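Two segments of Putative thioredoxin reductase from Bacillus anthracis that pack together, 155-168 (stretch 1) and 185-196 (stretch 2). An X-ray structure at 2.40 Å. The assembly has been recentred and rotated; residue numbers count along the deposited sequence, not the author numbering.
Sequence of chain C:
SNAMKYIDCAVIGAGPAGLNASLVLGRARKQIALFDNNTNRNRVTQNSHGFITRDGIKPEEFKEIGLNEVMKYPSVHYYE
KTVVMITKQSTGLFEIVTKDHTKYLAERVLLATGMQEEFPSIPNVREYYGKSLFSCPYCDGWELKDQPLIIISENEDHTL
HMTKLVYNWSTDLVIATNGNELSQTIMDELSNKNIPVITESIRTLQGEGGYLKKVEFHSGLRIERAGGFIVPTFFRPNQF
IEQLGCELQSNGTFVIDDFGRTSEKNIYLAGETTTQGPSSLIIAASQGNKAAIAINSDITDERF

Stretch 1 155-168: NEDHTLHMTKLVYN
Stretch 2 185-196: TIMDELSNKNIP

Two nearly parallel helices pack here through aliphatic side chains and one tyrosine, with no hydrogen bond crossing between them. Helix 156-166 and helix 185-192 run in the same direction, their axes 16° apart and 10.6 Å at closest approach; L160 and I186 set the register, CA to CA 6.7 Å. N155, chi1 t, caps the first helix, its OD1 accepting from D157 N at 3.0 Å.

Parallel direction makes the contacts advance together along both stretches. First, I186 (m, t) points toward stretch 1 and brings CD1 to 3.6 Å from E156 O. One turn on, L160 (t, p) sets CD1 4.3 Å from L190 CD2 and CD2 3.5 Å from E189 OE1, so a leucine methyl lies against a carboxylate. T163 (m) comes next: its OG1 donates to T159 O at 2.8 Å, satisfying the hydroxyl within its own helix, while its CG2 meets L190 CD2 at 3.6 Å and I195 CD1 at 3.7 Å.

Beyond residue 192 stretch 2 leaves the helix. N194 takes a left-handed conformation (54/28), and I195 N returns to L190 O at 2.9 Å. I195 (m, t) then reaches Y167 (t, chi2 -104°): I195 CD1 lies 3.7 Å from Y167 CD2, and K193 CD lies 3.9 Å from Y167 OH.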

# COMPACT_ATOMS: atom_id res chain seq x y z
N ASN C 155 -17.44 -18.34 16.48
CA ASN C 155 -18.20 -18.54 15.25
C ASN C 155 -17.54 -19.60 14.38
O ASN C 155 -16.38 -19.46 13.99
CB ASN C 155 -18.33 -17.20 14.50
CG ASN C 155 -19.39 -17.23 13.39
OD1 ASN C 155 -19.56 -18.24 12.70
ND2 ASN C 155 -20.09 -16.11 13.20
N GLU C 156 -18.26 -20.69 14.10
CA GLU C 156 -17.70 -21.79 13.32
C GLU C 156 -17.34 -21.39 11.89
O GLU C 156 -16.41 -21.96 11.29
CB GLU C 156 -18.66 -22.98 13.32
CG GLU C 156 -20.02 -22.68 12.74
CD GLU C 156 -20.88 -23.93 12.56
OE1 GLU C 156 -22.02 -23.79 12.06
OE2 GLU C 156 -20.41 -25.04 12.93
N ASP C 157 -18.06 -20.40 11.36
CA ASP C 157 -17.87 -19.89 10.00
C ASP C 157 -16.43 -19.44 9.74
O ASP C 157 -15.98 -19.45 8.60
CB ASP C 157 -18.83 -18.73 9.70
CG ASP C 157 -20.30 -19.17 9.65
OD1 ASP C 157 -20.55 -20.36 9.34
OD2 ASP C 157 -21.19 -18.33 9.89
N HIS C 158 -15.72 -19.08 10.80
CA HIS C 158 -14.36 -18.57 10.72
C HIS C 158 -13.32 -19.56 11.20
O HIS C 158 -12.12 -19.34 11.04
CB HIS C 158 -14.23 -17.33 11.60
CG HIS C 158 -15.28 -16.29 11.33
ND1 HIS C 158 -15.87 -15.56 12.33
CD2 HIS C 158 -15.83 -15.86 10.17
CE1 HIS C 158 -16.74 -14.72 11.80
NE2 HIS C 158 -16.74 -14.89 10.49
N THR C 159 -13.78 -20.64 11.83
CA THR C 159 -12.86 -21.49 12.56
C THR C 159 -11.93 -22.31 11.65
O THR C 159 -10.74 -22.45 11.95
CB THR C 159 -13.60 -22.38 13.57
OG1 THR C 159 -14.29 -21.54 14.52
CG2 THR C 159 -12.63 -23.30 14.30
N LEU C 160 -12.45 -22.83 10.55
CA LEU C 160 -11.64 -23.68 9.68
C LEU C 160 -10.52 -22.87 9.03
O LEU C 160 -9.36 -23.27 9.08
CB LEU C 160 -12.50 -24.41 8.63
CG LEU C 160 -11.76 -25.48 7.81
CD1 LEU C 160 -11.17 -26.53 8.73
CD2 LEU C 160 -12.67 -26.12 6.79
N HIS C 161 -10.87 -21.72 8.47
CA HIS C 161 -9.90 -20.81 7.87
C HIS C 161 -8.71 -20.46 8.78
O HIS C 161 -7.56 -20.67 8.44
CB HIS C 161 -10.60 -19.52 7.43
CG HIS C 161 -9.67 -18.52 6.82
ND1 HIS C 161 -9.37 -18.51 5.47
CD2 HIS C 161 -8.98 -17.49 7.36
CE1 HIS C 161 -8.53 -17.53 5.21
NE2 HIS C 161 -8.28 -16.89 6.34
N MSE C 162 -9.02 -19.91 9.95
CA MSE C 162 -8.01 -19.54 10.91
C MSE C 162 -7.10 -20.71 11.27
O MSE C 162 -5.88 -20.55 11.40
CB MSE C 162 -8.72 -19.03 12.17
CG MSE C 162 -7.77 -18.40 13.18
SE MSE C 162 -6.77 -16.94 12.30
CE MSE C 162 -6.59 -15.76 13.83
N THR C 163 -7.69 -21.90 11.44
CA THR C 163 -6.93 -23.11 11.76
C THR C 163 -5.97 -23.50 10.65
O THR C 163 -4.78 -23.72 10.91
CB THR C 163 -7.85 -24.32 12.02
OG1 THR C 163 -8.74 -24.03 13.10
CG2 THR C 163 -7.03 -25.54 12.39
N LYS C 164 -6.49 -23.62 9.44
CA LYS C 164 -5.66 -23.88 8.27
C LYS C 164 -4.51 -22.88 8.16
O LYS C 164 -3.39 -23.25 7.82
CB LYS C 164 -6.50 -23.79 7.00
CG LYS C 164 -7.39 -24.97 6.73
CD LYS C 164 -7.94 -24.87 5.33
CE LYS C 164 -8.69 -26.13 4.95
NZ LYS C 164 -9.20 -26.03 3.55
N LEU C 165 -4.79 -21.62 8.47
CA LEU C 165 -3.80 -20.56 8.29
C LEU C 165 -2.71 -20.67 9.36
O LEU C 165 -1.54 -20.76 9.04
CB LEU C 165 -4.46 -19.17 8.30
CG LEU C 165 -3.57 -17.96 7.98
CD1 LEU C 165 -2.90 -18.04 6.60
CD2 LEU C 165 -4.37 -16.66 8.08
N VAL C 166 -3.13 -20.71 10.63
CA VAL C 166 -2.22 -20.81 11.77
C VAL C 166 -1.32 -22.05 11.72
O VAL C 166 -0.17 -22.04 12.16
CB VAL C 166 -3.02 -20.79 13.11
CG1 VAL C 166 -2.16 -21.21 14.28
CG2 VAL C 166 -3.58 -19.39 13.35
N TYR C 167 -1.85 -23.12 11.16
CA TYR C 167 -1.10 -24.36 11.01
C TYR C 167 0.24 -24.19 10.27
O TYR C 167 1.15 -24.99 10.52
CB TYR C 167 -1.99 -25.42 10.33
CG TYR C 167 -1.58 -26.88 10.48
CD1 TYR C 167 -0.98 -27.56 9.43
CD2 TYR C 167 -1.85 -27.60 11.65
CE1 TYR C 167 -0.63 -28.89 9.54
CE2 TYR C 167 -1.49 -28.96 11.77
CZ TYR C 167 -0.89 -29.59 10.71
OH TYR C 167 -0.53 -30.93 10.79
N ASN C 168 0.36 -23.19 9.38
CA ASN C 168 1.64 -22.87 8.71
C ASN C 168 2.73 -22.59 9.75
O ASN C 168 3.89 -22.89 9.55
CB ASN C 168 1.56 -21.60 7.84
CG ASN C 168 0.82 -21.81 6.52
OD1 ASN C 168 1.39 -22.34 5.56
ND2 ASN C 168 -0.43 -21.35 6.46
N THR C 185 -18.58 -31.82 10.27
CA THR C 185 -17.66 -31.64 9.16
C THR C 185 -16.34 -31.00 9.59
O THR C 185 -15.25 -31.51 9.30
CB THR C 185 -18.31 -30.78 8.07
OG1 THR C 185 -19.51 -31.43 7.61
CG2 THR C 185 -17.35 -30.59 6.90
N ILE C 186 -16.43 -29.90 10.32
CA ILE C 186 -15.23 -29.19 10.75
C ILE C 186 -14.45 -29.99 11.79
O ILE C 186 -13.23 -30.09 11.71
CB ILE C 186 -15.56 -27.78 11.29
CG1 ILE C 186 -16.16 -26.92 10.17
CG2 ILE C 186 -14.33 -27.12 11.88
CD1 ILE C 186 -16.57 -25.54 10.62
N MSE C 187 -15.17 -30.55 12.76
CA MSE C 187 -14.54 -31.36 13.81
C MSE C 187 -13.75 -32.53 13.23
O MSE C 187 -12.63 -32.79 13.66
CB MSE C 187 -15.60 -31.85 14.80
CG MSE C 187 -15.41 -31.31 16.22
SE MSE C 187 -17.06 -31.43 17.27
CE MSE C 187 -17.89 -32.88 16.31
N ASP C 188 -14.35 -33.22 12.26
CA ASP C 188 -13.67 -34.29 11.52
C ASP C 188 -12.37 -33.85 10.84
O ASP C 188 -11.35 -34.55 10.91
CB ASP C 188 -14.62 -34.90 10.48
CG ASP C 188 -15.70 -35.75 11.11
OD1 ASP C 188 -15.90 -35.63 12.34
OD2 ASP C 188 -16.35 -36.54 10.38
N GLU C 189 -12.40 -32.70 10.16
CA GLU C 189 -11.21 -32.21 9.46
C GLU C 189 -10.07 -31.92 10.43
O GLU C 189 -8.91 -32.18 10.12
CB GLU C 189 -11.54 -31.00 8.59
CG GLU C 189 -12.28 -31.40 7.33
CD GLU C 189 -12.79 -30.23 6.54
OE1 GLU C 189 -11.96 -29.46 6.01
OE2 GLU C 189 -14.03 -30.10 6.44
N LEU C 190 -10.41 -31.40 11.60
CA LEU C 190 -9.42 -31.12 12.63
C LEU C 190 -8.86 -32.40 13.26
O LEU C 190 -7.66 -32.48 13.53
CB LEU C 190 -10.02 -30.20 13.70
CG LEU C 190 -10.67 -28.95 13.09
CD1 LEU C 190 -11.51 -28.18 14.10
CD2 LEU C 190 -9.63 -28.05 12.46
N SER C 191 -9.71 -33.41 13.46
CA SER C 191 -9.24 -34.67 14.02
C SER C 191 -8.25 -35.38 13.09
O SER C 191 -7.26 -35.95 13.56
CB SER C 191 -10.41 -35.60 14.38
OG SER C 191 -11.14 -35.09 15.48
N ASN C 192 -8.51 -35.34 11.78
CA ASN C 192 -7.64 -35.99 10.80
C ASN C 192 -6.25 -35.35 10.75
O ASN C 192 -5.30 -35.96 10.28
CB ASN C 192 -8.29 -36.05 9.41
CG ASN C 192 -9.61 -36.83 9.41
OD1 ASN C 192 -10.65 -36.34 8.95
ND2 ASN C 192 -9.58 -38.06 9.93
N LYS C 193 -6.16 -34.11 11.23
CA LYS C 193 -4.89 -33.40 11.37
C LYS C 193 -4.34 -33.41 12.80
O LYS C 193 -3.50 -32.59 13.13
CB LYS C 193 -5.05 -31.94 10.93
CG LYS C 193 -5.18 -31.75 9.44
CD LYS C 193 -3.84 -31.54 8.81
CE LYS C 193 -3.96 -31.72 7.32
NZ LYS C 193 -2.64 -31.64 6.64
N ASN C 194 -4.83 -34.32 13.65
CA ASN C 194 -4.43 -34.39 15.06
C ASN C 194 -4.57 -33.11 15.87
O ASN C 194 -3.82 -32.91 16.82
CB ASN C 194 -2.98 -34.86 15.20
CG ASN C 194 -2.79 -36.28 14.80
OD1 ASN C 194 -3.49 -36.78 13.92
ND2 ASN C 194 -1.84 -36.96 15.44
N ILE C 195 -5.50 -32.24 15.49
CA ILE C 195 -5.74 -31.01 16.23
C ILE C 195 -6.92 -31.19 17.18
O ILE C 195 -8.04 -31.41 16.74
CB ILE C 195 -6.02 -29.83 15.26
CG1 ILE C 195 -4.87 -29.67 14.27
CG2 ILE C 195 -6.30 -28.53 16.03
CD1 ILE C 195 -5.11 -28.63 13.18
N PRO C 196 -6.67 -31.12 18.50
CA PRO C 196 -7.71 -31.25 19.51
C PRO C 196 -8.69 -30.09 19.46
O PRO C 196 -8.30 -28.96 19.15
CB PRO C 196 -6.94 -31.16 20.83
CG PRO C 196 -5.56 -31.49 20.48
CD PRO C 196 -5.34 -30.96 19.11